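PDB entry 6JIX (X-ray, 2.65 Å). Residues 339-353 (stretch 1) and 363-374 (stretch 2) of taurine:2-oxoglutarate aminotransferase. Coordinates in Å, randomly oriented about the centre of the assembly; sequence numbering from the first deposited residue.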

# COMPACT_ATOMS: atom_id res chain seq x y z
N HIS A 339 -9.05 -25.03 16.71
CA HIS A 339 -10.43 -24.59 16.90
C HIS A 339 -11.13 -24.39 15.57
O HIS A 339 -12.34 -24.62 15.46
CB HIS A 339 -10.48 -23.31 17.73
CG HIS A 339 -11.85 -22.74 17.84
ND1 HIS A 339 -12.82 -23.31 18.64
CD2 HIS A 339 -12.44 -21.69 17.23
CE1 HIS A 339 -13.95 -22.62 18.52
NE2 HIS A 339 -13.74 -21.63 17.68
N VAL A 340 -10.40 -23.92 14.55
CA VAL A 340 -11.00 -23.73 13.24
C VAL A 340 -11.39 -25.07 12.64
O VAL A 340 -12.51 -25.23 12.13
CB VAL A 340 -10.05 -22.94 12.31
CG1 VAL A 340 -10.61 -22.88 10.87
CG2 VAL A 340 -9.84 -21.54 12.84
N LYS A 341 -10.49 -26.07 12.71
CA LYS A 341 -10.85 -27.41 12.23
C LYS A 341 -12.13 -27.92 12.89
O LYS A 341 -13.03 -28.42 12.21
CB LYS A 341 -9.70 -28.40 12.48
CG LYS A 341 -9.72 -29.62 11.54
CD LYS A 341 -9.25 -29.22 10.12
CE LYS A 341 -9.34 -30.39 9.11
NZ LYS A 341 -10.70 -31.01 8.96
N GLU A 342 -12.25 -27.74 14.21
CA GLU A 342 -13.45 -28.22 14.90
C GLU A 342 -14.68 -27.39 14.50
O GLU A 342 -15.79 -27.94 14.42
CB GLU A 342 -13.21 -28.22 16.40
CG GLU A 342 -14.44 -28.03 17.24
CD GLU A 342 -14.09 -27.84 18.71
OE1 GLU A 342 -12.89 -28.00 19.04
OE2 GLU A 342 -15.00 -27.55 19.52
N MET A 343 -14.53 -26.08 14.29
CA MET A 343 -15.67 -25.34 13.75
C MET A 343 -15.95 -25.74 12.30
O MET A 343 -17.10 -25.62 11.85
CB MET A 343 -15.44 -23.83 13.85
CG MET A 343 -15.32 -23.31 15.25
SD MET A 343 -16.74 -23.60 16.33
CE MET A 343 -16.25 -25.14 17.13
N GLU A 344 -14.94 -26.20 11.56
CA GLU A 344 -15.21 -26.71 10.22
C GLU A 344 -16.23 -27.83 10.30
O GLU A 344 -17.12 -27.94 9.43
CB GLU A 344 -13.93 -27.21 9.55
CG GLU A 344 -14.19 -27.86 8.19
CD GLU A 344 -12.96 -28.54 7.61
OE1 GLU A 344 -12.09 -27.84 7.05
OE2 GLU A 344 -12.85 -29.78 7.71
N GLY A 345 -16.14 -28.66 11.35
CA GLY A 345 -17.04 -29.77 11.59
C GLY A 345 -18.47 -29.36 11.83
O GLY A 345 -19.36 -30.23 11.83
N ILE A 346 -18.73 -28.08 12.08
CA ILE A 346 -20.08 -27.55 12.15
C ILE A 346 -20.49 -26.93 10.83
O ILE A 346 -21.57 -27.21 10.32
CB ILE A 346 -20.18 -26.52 13.29
CG1 ILE A 346 -19.74 -27.11 14.63
CG2 ILE A 346 -21.58 -25.94 13.37
CD1 ILE A 346 -20.13 -26.25 15.78
N LEU A 347 -19.62 -26.10 10.25
CA LEU A 347 -20.00 -25.30 9.10
C LEU A 347 -20.13 -26.16 7.84
O LEU A 347 -21.13 -26.07 7.12
CB LEU A 347 -19.00 -24.16 8.91
CG LEU A 347 -19.13 -23.27 7.67
CD1 LEU A 347 -20.33 -22.36 7.78
CD2 LEU A 347 -17.87 -22.47 7.47
N LYS A 348 -19.14 -27.03 7.58
CA LYS A 348 -19.17 -27.86 6.37
C LYS A 348 -20.45 -28.69 6.27
O LYS A 348 -21.15 -28.59 5.24
CB LYS A 348 -17.91 -28.73 6.33
CG LYS A 348 -17.73 -29.47 5.02
CD LYS A 348 -16.30 -29.96 4.90
CE LYS A 348 -16.07 -30.65 3.56
NZ LYS A 348 -16.38 -32.10 3.58
N PRO A 349 -20.80 -29.53 7.25
CA PRO A 349 -22.07 -30.28 7.15
C PRO A 349 -23.29 -29.39 7.01
O PRO A 349 -24.24 -29.75 6.30
CB PRO A 349 -22.10 -31.07 8.46
CG PRO A 349 -20.66 -31.11 8.92
CD PRO A 349 -20.10 -29.80 8.52
N PHE A 350 -23.32 -28.23 7.65
CA PHE A 350 -24.48 -27.36 7.49
C PHE A 350 -24.62 -26.90 6.05
O PHE A 350 -25.72 -26.90 5.49
CB PHE A 350 -24.41 -26.16 8.43
CG PHE A 350 -25.51 -25.16 8.19
CD1 PHE A 350 -26.78 -25.37 8.71
CD2 PHE A 350 -25.29 -24.02 7.40
CE1 PHE A 350 -27.80 -24.46 8.46
CE2 PHE A 350 -26.31 -23.11 7.15
CZ PHE A 350 -27.57 -23.33 7.68
N LEU A 351 -23.51 -26.47 5.43
CA LEU A 351 -23.58 -26.00 4.05
C LEU A 351 -23.88 -27.15 3.09
O LEU A 351 -24.65 -26.99 2.14
CB LEU A 351 -22.27 -25.30 3.66
CG LEU A 351 -21.84 -24.04 4.40
CD1 LEU A 351 -20.36 -23.81 4.17
CD2 LEU A 351 -22.67 -22.82 4.00
N GLU A 352 -23.25 -28.32 3.31
CA GLU A 352 -23.57 -29.50 2.52
C GLU A 352 -25.06 -29.81 2.59
O GLU A 352 -25.68 -30.16 1.58
CB GLU A 352 -22.76 -30.69 3.01
CG GLU A 352 -21.34 -30.70 2.49
CD GLU A 352 -20.49 -31.81 3.08
OE1 GLU A 352 -19.24 -31.72 2.97
OE2 GLU A 352 -21.05 -32.77 3.64
N SER A 353 -25.65 -29.68 3.77
CA SER A 353 -27.08 -29.88 3.94
C SER A 353 -27.91 -28.77 3.32
O SER A 353 -29.10 -28.96 3.06
CB SER A 353 -27.39 -29.98 5.42
OG SER A 353 -27.37 -28.69 5.97
N GLU A 363 -23.64 -26.05 -5.06
CA GLU A 363 -22.47 -26.67 -4.45
C GLU A 363 -22.10 -25.93 -3.18
O GLU A 363 -22.40 -24.74 -3.04
CB GLU A 363 -21.26 -26.69 -5.40
CG GLU A 363 -20.23 -27.79 -5.12
CD GLU A 363 -18.85 -27.47 -5.67
OE1 GLU A 363 -18.66 -26.38 -6.27
OE2 GLU A 363 -17.92 -28.29 -5.49
N ALA A 364 -21.46 -26.64 -2.27
CA ALA A 364 -20.92 -26.04 -1.07
C ALA A 364 -19.45 -26.41 -1.00
O ALA A 364 -19.08 -27.56 -1.25
CB ALA A 364 -21.65 -26.53 0.19
N ARG A 365 -18.62 -25.42 -0.75
CA ARG A 365 -17.20 -25.65 -0.52
C ARG A 365 -16.87 -25.04 0.83
O ARG A 365 -17.38 -23.97 1.19
CB ARG A 365 -16.36 -25.03 -1.64
CG ARG A 365 -16.62 -25.66 -3.01
CD ARG A 365 -16.01 -24.85 -4.14
NE ARG A 365 -16.56 -23.50 -4.18
CZ ARG A 365 -17.80 -23.20 -4.56
NH1 ARG A 365 -18.65 -24.15 -4.95
NH2 ARG A 365 -18.20 -21.93 -4.55
N CYS A 366 -16.04 -25.73 1.60
CA CYS A 366 -15.70 -25.27 2.93
C CYS A 366 -14.42 -25.97 3.34
O CYS A 366 -14.40 -27.21 3.36
CB CYS A 366 -16.81 -25.56 3.94
SG CYS A 366 -16.32 -25.28 5.71
N ILE A 367 -13.39 -25.21 3.68
CA ILE A 367 -12.22 -25.72 4.37
C ILE A 367 -11.93 -24.79 5.54
O ILE A 367 -11.77 -23.58 5.36
CB ILE A 367 -11.00 -25.84 3.44
CG1 ILE A 367 -9.86 -26.55 4.16
CG2 ILE A 367 -10.60 -24.48 2.92
CD1 ILE A 367 -8.75 -26.90 3.23
N GLY A 368 -11.86 -25.36 6.75
CA GLY A 368 -11.80 -24.53 7.95
C GLY A 368 -13.02 -23.64 8.04
O GLY A 368 -14.17 -24.08 7.95
N LEU A 369 -12.79 -22.35 8.24
CA LEU A 369 -13.87 -21.37 8.20
C LEU A 369 -13.78 -20.55 6.91
O LEU A 369 -14.02 -19.35 6.90
CB LEU A 369 -13.85 -20.50 9.45
CG LEU A 369 -14.23 -21.29 10.71
CD1 LEU A 369 -13.98 -20.50 11.98
CD2 LEU A 369 -15.69 -21.72 10.64
N PHE A 370 -13.42 -21.23 5.81
CA PHE A 370 -13.27 -20.66 4.46
C PHE A 370 -14.25 -21.40 3.55
O PHE A 370 -13.97 -22.52 3.10
CB PHE A 370 -11.82 -20.81 3.99
CG PHE A 370 -11.40 -19.84 2.93
CD1 PHE A 370 -11.88 -18.53 2.93
CD2 PHE A 370 -10.50 -20.22 1.95
CE1 PHE A 370 -11.47 -17.62 1.94
CE2 PHE A 370 -10.09 -19.32 0.96
CZ PHE A 370 -10.58 -18.02 0.95
N SER A 371 -15.38 -20.78 3.23
CA SER A 371 -16.49 -21.53 2.65
C SER A 371 -17.32 -20.63 1.74
O SER A 371 -17.31 -19.40 1.89
CB SER A 371 -17.39 -22.12 3.75
OG SER A 371 -18.36 -21.17 4.16
N ALA A 372 -18.05 -21.26 0.82
CA ALA A 372 -18.90 -20.55 -0.12
C ALA A 372 -19.97 -21.48 -0.68
O ALA A 372 -19.77 -22.70 -0.78
CB ALA A 372 -18.09 -19.94 -1.26
N LEU A 373 -21.09 -20.89 -1.08
CA LEU A 373 -22.16 -21.59 -1.77
C LEU A 373 -22.27 -21.07 -3.20
O LEU A 373 -22.25 -19.84 -3.43
CB LEU A 373 -23.49 -21.39 -1.04
CG LEU A 373 -23.54 -21.89 0.40
CD1 LEU A 373 -24.93 -21.65 0.99
CD2 LEU A 373 -23.13 -23.36 0.53
N THR A 374 -22.38 -21.99 -4.16
CA THR A 374 -22.72 -21.61 -5.53
C THR A 374 -24.24 -21.57 -5.68
O THR A 374 -24.92 -22.59 -5.52
CB THR A 374 -22.11 -22.57 -6.55
OG1 THR A 374 -20.68 -22.57 -6.40
CG2 THR A 374 -22.46 -22.09 -7.93

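A single, very short hydrogen bond ties the helix to the hairpin: the backbone N of Gly368 donates to Glu344 OE1 at 2.5 Å, with an N-H...O angle of 170°. It is the only hydrogen bond between the two stretches, and it falls where their backbones come closest, the CA atoms of Glu344 and Gly368 lying 4.6 Å apart. The amide belongs to the type II' turn from Ile367 to Phe370, so a helix carboxylate serves a peptide N-H at the point where the chain reverses. Glu344 reaches it with an extended side chain, chi1 and chi2 both t; its CA-to-CB bond points sideways, but the carboxylate end comes nearer to the turn. The second carboxylate oxygen is also engaged, since Glu344 OE2 forms a salt bridge with Lys341 NZ at 2.8 Å, one turn earlier in the helix.

Gly368 suits this position in two ways. Its phi of 60° is readily adopted by glycine, and a CB modelled there would lie only 3.0 Å from Val340 CG1. Without one, Val340 CG1 packs 3.6 Å from Gly368 CA and 3.5 Å from Leu369 N, so the helix sits directly against the turn.

The two strands of the hairpin, 363-367 and 370-374, are joined by backbone hydrogen bonds, including Ile367 N to Phe370 O (2.8 Å), Arg365 N to Ala372 O (3.0 Å) and the return bond from Ala372 N to Arg365 O (2.8 Å). The helix runs almost exactly antiparallel to the first strand (174°) and nearly parallel to the second (3°). Its axis approaches the first to 7.6 Å and the second to 9.7 Å. Alternation along the first strand directs Ala364 and Cys366 toward the helix, while Glu363, Arg365 and Ile367 point away.

Apart from this hydrogen bond between Gly368 and Glu344, the contact is largely apolar. Leu369, within the turn, brings the end of its side chain nearer to the helix, where its CD2 lies 3.8 Å from Met343 CB and 3.9 Å from Leu347 CD2. Leu347 CD2 also packs 3.7 Å from Cys366 SG and 3.6 Å from Ser371 OG, so Leu347 touches both strands as well as the turn. One turn further along, Leu351 has more of its surface covered than any other residue of the contact. Its CD1 lies 4.0 Å from Cys366 CB, its CD2 meets Leu373 CD2 at 3.5 Å, and its CB rests 3.7 Å from Ala364 CB; the same Ala364 CB lies 3.6 Å from Leu351 O, so the alanine methyl sits directly on the helix backbone. Ser371 OG lies among these leucines, 3.3 Å from Leu351 CD1, with its hydrogen bonding satisfied elsewhere in the structure.

At the margin, the aliphatic part of Lys348 covers the first strand, with CB 3.8 Å from Cys366 SG and CD 3.7 Å from Cys366 O. The end of the side chain leads away, and its NZ forms a salt bridge with Glu352 OE1 at 2.9 Å. The lysine thus contributes hydrocarbon to the interface while its charge is paired within the helix.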